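Local coordinates for protein aerobactin synthase IucC (Klebsiella pneumoniae, PDB 6CN7) that probably catalyses the ATP-dependent attachment of the second N-acetyl-N-hydroxylysine to its citryl intermediate, the step that yields the siderophore aerobactin, at residues E22-Q27 and A52-W57; T262-S267 and G271-L276. The protein carries 5 engineered substitutions. All coordinates share one frame; numbering follows the deposited sequence.

Contact 1 (E22-Q27 and A52-W57); sequences ELEYEQ and AERGIW
Arg54 and Glu24 carry the ionic part of this contact, a salt bridge made end-on by the two terminal guanidinium nitrogens, one to each carboxylate oxygen. Arg54 NH1 reaches Glu24 OE1 at 3.1 Å, with an N-H...O angle of 169°, and meets it on the syn side. The bond from Arg54 NH2 to Glu24 OE2 is shorter, 2.9 Å, but arrives from above the carboxylate plane. The two flat groups are thus not coplanar: their planes stand 36° apart. Arg54 runs out straight as far as CD; a bend at chi3 (-73°) then brings its guanidinium to the Glu24 carboxylate. Each partner has a further hold, since Arg54 NH1 also donates to Gly58 O and Glu24 OE2 also accepts from Ala31 N, which should fix the pair in orientation.

The second part is uncharged and has no direct hydrogen bond between the two segments. The backbone O of Trp57 lies at the edge of the Tyr25 ring, near its plane and 3.0 Å from Tyr25 CE1. Tyr25 OH comes obliquely to the indole, 4.0 Å from Trp57 CE3, while Trp57 NE1 bonds to Tyr509 OH.

The contact docks the C-terminal end of helix 4-25, closed by a Schellman motif at Gln27, against the exit of strand 46-54. Leu60 of strand 60-62 touches both Glu24 and Arg54; helix 475-499 packs on Tyr25 and Trp57 through Val488.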
# COMPACT_ATOMS: atom_id res chain seq x y z
N GLU A 22 -14.30 27.81 -12.12
CA GLU A 22 -15.15 26.69 -12.53
C GLU A 22 -16.38 26.58 -11.64
O GLU A 22 -17.49 26.33 -12.14
CB GLU A 22 -14.34 25.39 -12.52
CG GLU A 22 -15.05 24.21 -13.19
CD GLU A 22 -15.20 24.39 -14.69
OE1 GLU A 22 -14.38 25.10 -15.30
OE2 GLU A 22 -16.15 23.81 -15.27
N LEU A 23 -16.22 26.76 -10.33
CA LEU A 23 -17.37 26.70 -9.44
C LEU A 23 -18.33 27.86 -9.68
O LEU A 23 -19.54 27.72 -9.48
CB LEU A 23 -16.92 26.69 -7.98
CG LEU A 23 -16.18 25.43 -7.51
CD1 LEU A 23 -15.57 25.65 -6.15
CD2 LEU A 23 -17.12 24.23 -7.49
N GLU A 24 -17.81 29.01 -10.12
CA GLU A 24 -18.69 30.12 -10.48
C GLU A 24 -19.42 29.83 -11.79
O GLU A 24 -20.58 30.21 -11.96
CB GLU A 24 -17.89 31.42 -10.59
CG GLU A 24 -18.71 32.70 -10.42
CD GLU A 24 -19.27 33.23 -11.74
OE1 GLU A 24 -18.94 32.66 -12.80
OE2 GLU A 24 -20.03 34.22 -11.70
N TYR A 25 -18.75 29.15 -12.72
CA TYR A 25 -19.40 28.74 -13.96
C TYR A 25 -20.46 27.68 -13.69
O TYR A 25 -21.50 27.66 -14.35
CB TYR A 25 -18.35 28.22 -14.94
CG TYR A 25 -18.93 27.78 -16.26
CD1 TYR A 25 -19.51 28.69 -17.12
CD2 TYR A 25 -18.90 26.44 -16.64
CE1 TYR A 25 -20.04 28.29 -18.33
CE2 TYR A 25 -19.43 26.03 -17.85
CZ TYR A 25 -20.00 26.96 -18.69
OH TYR A 25 -20.53 26.57 -19.89
N GLU A 26 -20.21 26.80 -12.72
CA GLU A 26 -21.20 25.81 -12.30
C GLU A 26 -22.30 26.40 -11.43
O GLU A 26 -23.21 25.67 -11.04
CB GLU A 26 -20.51 24.67 -11.55
CG GLU A 26 -19.65 23.77 -12.43
CD GLU A 26 -20.45 23.01 -13.46
OE1 GLU A 26 -21.68 22.85 -13.25
OE2 GLU A 26 -19.87 22.57 -14.47
N GLN A 27 -22.23 27.70 -11.12
CA GLN A 27 -23.25 28.41 -10.36
C GLN A 27 -23.31 28.00 -8.90
O GLN A 27 -24.31 28.24 -8.23
CB GLN A 27 -24.63 28.26 -11.00
CG GLN A 27 -24.76 28.95 -12.35
CD GLN A 27 -26.15 28.85 -12.93
OE1 GLN A 27 -26.87 27.88 -12.71
NE2 GLN A 27 -26.55 29.88 -13.67
N ALA A 52 -10.72 39.85 -13.75
CA ALA A 52 -11.08 38.76 -14.65
C ALA A 52 -11.83 39.31 -15.84
O ALA A 52 -12.32 40.45 -15.84
CB ALA A 52 -11.93 37.70 -13.93
N GLU A 53 -11.92 38.48 -16.88
CA GLU A 53 -12.71 38.76 -18.07
C GLU A 53 -13.59 37.55 -18.32
O GLU A 53 -13.12 36.41 -18.28
CB GLU A 53 -11.80 39.03 -19.28
CG GLU A 53 -12.54 39.30 -20.58
CD GLU A 53 -11.60 39.53 -21.74
OE1 GLU A 53 -10.37 39.60 -21.50
OE2 GLU A 53 -12.08 39.64 -22.89
N ARG A 54 -14.88 37.79 -18.55
CA ARG A 54 -15.84 36.70 -18.72
C ARG A 54 -15.94 36.37 -20.21
O ARG A 54 -16.28 37.23 -21.02
CB ARG A 54 -17.20 37.08 -18.15
CG ARG A 54 -18.13 35.88 -17.98
CD ARG A 54 -19.49 36.26 -17.42
NE ARG A 54 -19.45 36.61 -16.00
CZ ARG A 54 -19.39 35.73 -15.01
NH1 ARG A 54 -19.35 34.43 -15.26
NH2 ARG A 54 -19.37 36.15 -13.75
N GLY A 55 -15.65 35.11 -20.55
CA GLY A 55 -15.66 34.67 -21.93
C GLY A 55 -17.05 34.38 -22.45
O GLY A 55 -18.06 34.55 -21.77
N ILE A 56 -17.09 33.90 -23.70
CA ILE A 56 -18.35 33.71 -24.40
C ILE A 56 -19.19 32.59 -23.79
O ILE A 56 -20.41 32.55 -24.01
CB ILE A 56 -18.11 33.45 -25.89
CG1 ILE A 56 -19.42 33.52 -26.67
CG2 ILE A 56 -17.44 32.09 -26.10
CD1 ILE A 56 -19.25 33.57 -28.17
N TRP A 57 -18.58 31.68 -23.03
CA TRP A 57 -19.34 30.62 -22.38
C TRP A 57 -19.95 31.05 -21.06
O TRP A 57 -20.75 30.30 -20.49
CB TRP A 57 -18.44 29.41 -22.15
CG TRP A 57 -18.08 28.69 -23.41
CD1 TRP A 57 -16.94 28.84 -24.14
CD2 TRP A 57 -18.88 27.73 -24.10
NE1 TRP A 57 -16.98 28.02 -25.25
CE2 TRP A 57 -18.16 27.33 -25.24
CE3 TRP A 57 -20.14 27.16 -23.87
CZ2 TRP A 57 -18.65 26.39 -26.15
CZ3 TRP A 57 -20.62 26.23 -24.76
CH2 TRP A 57 -19.88 25.85 -25.89

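Contact 2 (T262-S267 and G271-L276); sequences TLTNAS and GLDIKL
Leu263 and Ile274 form the tight centre of this strand pair, joined by two backbone hydrogen bonds. Leu263 N donates to Ile274 O at 2.6 Å and 169°, and the return bond from Ile274 N to Leu263 O is longer, 3.2 Å. Their side chains lie side by side on one face of the sheet, pointing the same way, with Leu263 CB 3.8 Å from Ile274 CG2. The chi1 of Ile274 (-168°) sends CG1 anti to the backbone N and sets CG2 between N and the carbonyl carbon, where it meets Leu263. Leu276 arrives at about a right angle and brings its CD1 to 4.0 Å from Leu263 CD1. Leu168 of strand 165-174 touches all three side chains, and Trp254 of strand 252-256 touches Leu263 and Ile274, so this face is an apolar core.

The pair is an antiparallel beta hairpin within the IucA/IucC family region, its strand segments 145° apart in direction. Both strands are internal to the larger antiparallel sheet: 252-256 flanks 262-265, and 350-355 flanks 272-275.

The face bearing Thr262 and Lys275, a non-hydrogen-bonded pair, is more polar. Here Thr262 OG1 lies 3.5 Å from Lys275 CG, beside the fully extended lysine chain, which then leads away. Asp273 runs alongside Thr264, but Asp273 OD1 and Thr264 OG1 are 3.8 Å apart, a contact without a bond; Gln257 NE2 instead bonds to Thr264 OG1 and, weakly, to Asp273 OD2. Toward the turn the pairing lapses: Ala266 and Ser267 are exposed, and Asn265 OD1 accepts from Ser267 N at 2.9 Å in an Asx turn.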
# COMPACT_ATOMS: atom_id res chain seq x y z
N THR A 262 -3.59 3.16 -19.06
CA THR A 262 -3.00 2.79 -20.35
C THR A 262 -1.55 3.25 -20.38
O THR A 262 -1.25 4.42 -20.11
CB THR A 262 -3.79 3.41 -21.51
OG1 THR A 262 -5.17 3.04 -21.40
CG2 THR A 262 -3.24 2.92 -22.84
N LEU A 263 -0.65 2.32 -20.72
CA LEU A 263 0.78 2.57 -20.65
C LEU A 263 1.41 2.49 -22.04
O LEU A 263 0.97 1.71 -22.89
CB LEU A 263 1.47 1.55 -19.73
CG LEU A 263 0.80 1.26 -18.39
CD1 LEU A 263 1.54 0.15 -17.67
CD2 LEU A 263 0.73 2.51 -17.53
N THR A 264 2.43 3.31 -22.25
CA THR A 264 3.22 3.29 -23.47
C THR A 264 4.57 2.64 -23.20
O THR A 264 5.17 2.85 -22.14
CB THR A 264 3.43 4.71 -24.01
OG1 THR A 264 2.16 5.31 -24.30
CG2 THR A 264 4.28 4.70 -25.28
N ASN A 265 5.03 1.83 -24.15
CA ASN A 265 6.32 1.15 -24.01
C ASN A 265 7.44 2.15 -24.30
O ASN A 265 7.53 2.68 -25.41
CB ASN A 265 6.40 -0.04 -24.96
CG ASN A 265 7.58 -0.95 -24.65
OD1 ASN A 265 8.66 -0.48 -24.30
ND2 ASN A 265 7.37 -2.25 -24.78
N ALA A 266 8.28 2.39 -23.30
CA ALA A 266 9.38 3.34 -23.44
C ALA A 266 10.68 2.69 -23.88
O ALA A 266 11.58 3.40 -24.35
CB ALA A 266 9.61 4.09 -22.12
N SER A 267 10.81 1.38 -23.74
CA SER A 267 12.04 0.69 -24.12
C SER A 267 12.07 0.39 -25.62
O SER A 267 13.11 0.55 -26.27
CB SER A 267 12.20 -0.60 -23.32
OG SER A 267 12.22 -0.35 -21.93
N GLY A 271 4.18 -0.45 -31.23
CA GLY A 271 2.88 -0.29 -31.85
C GLY A 271 1.70 -0.75 -31.02
O GLY A 271 0.55 -0.56 -31.45
N LEU A 272 1.93 -1.36 -29.85
CA LEU A 272 0.85 -1.77 -28.96
C LEU A 272 1.05 -1.11 -27.61
O LEU A 272 2.11 -1.24 -26.99
CB LEU A 272 0.82 -3.30 -28.79
CG LEU A 272 0.37 -4.14 -29.99
CD1 LEU A 272 0.49 -5.62 -29.66
CD2 LEU A 272 -1.06 -3.80 -30.39
N ASP A 273 0.03 -0.39 -27.16
CA ASP A 273 -0.04 0.05 -25.77
C ASP A 273 -0.76 -1.02 -24.95
O ASP A 273 -1.45 -1.89 -25.48
CB ASP A 273 -0.78 1.38 -25.64
CG ASP A 273 -0.04 2.52 -26.32
OD1 ASP A 273 1.19 2.41 -26.50
OD2 ASP A 273 -0.70 3.52 -26.69
N ILE A 274 -0.58 -0.94 -23.63
CA ILE A 274 -1.19 -1.89 -22.71
C ILE A 274 -2.04 -1.11 -21.72
O ILE A 274 -1.67 -0.03 -21.28
CB ILE A 274 -0.14 -2.75 -21.98
CG1 ILE A 274 -0.83 -3.90 -21.25
CG2 ILE A 274 0.67 -1.89 -21.00
CD1 ILE A 274 0.13 -4.95 -20.72
N LYS A 275 -3.20 -1.68 -21.38
CA LYS A 275 -4.11 -1.09 -20.40
C LYS A 275 -4.36 -2.11 -19.31
O LYS A 275 -4.79 -3.23 -19.60
CB LYS A 275 -5.42 -0.66 -21.06
CG LYS A 275 -6.41 -0.02 -20.10
CD LYS A 275 -7.68 0.43 -20.80
CE LYS A 275 -8.64 1.08 -19.82
NZ LYS A 275 -9.88 1.57 -20.49
N LEU A 276 -4.11 -1.72 -18.07
CA LEU A 276 -4.15 -2.64 -16.95
C LEU A 276 -5.12 -2.13 -15.88
O LEU A 276 -5.37 -0.93 -15.80
CB LEU A 276 -2.76 -2.82 -16.33
CG LEU A 276 -1.74 -3.44 -17.29
CD1 LEU A 276 -0.31 -3.25 -16.80
CD2 LEU A 276 -2.03 -4.92 -17.49

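Overall arrangement
From the N terminus, helix 4-25 runs into contact 1, which closes a loop of 24 residues containing much of the small antiparallel sheet 32-62, and so ties that sheet back to the helix. About 200 residues later contact 2 closes a hairpin whose strands are joined by the six residues 266-271, inside the larger antiparallel sheet. The two neither nest nor cross: contact 1 is complete before contact 2 begins. They lie on opposite sides of the chain's centre, with centres 37 Å apart and nearest atoms about 24 Å apart, and do not touch.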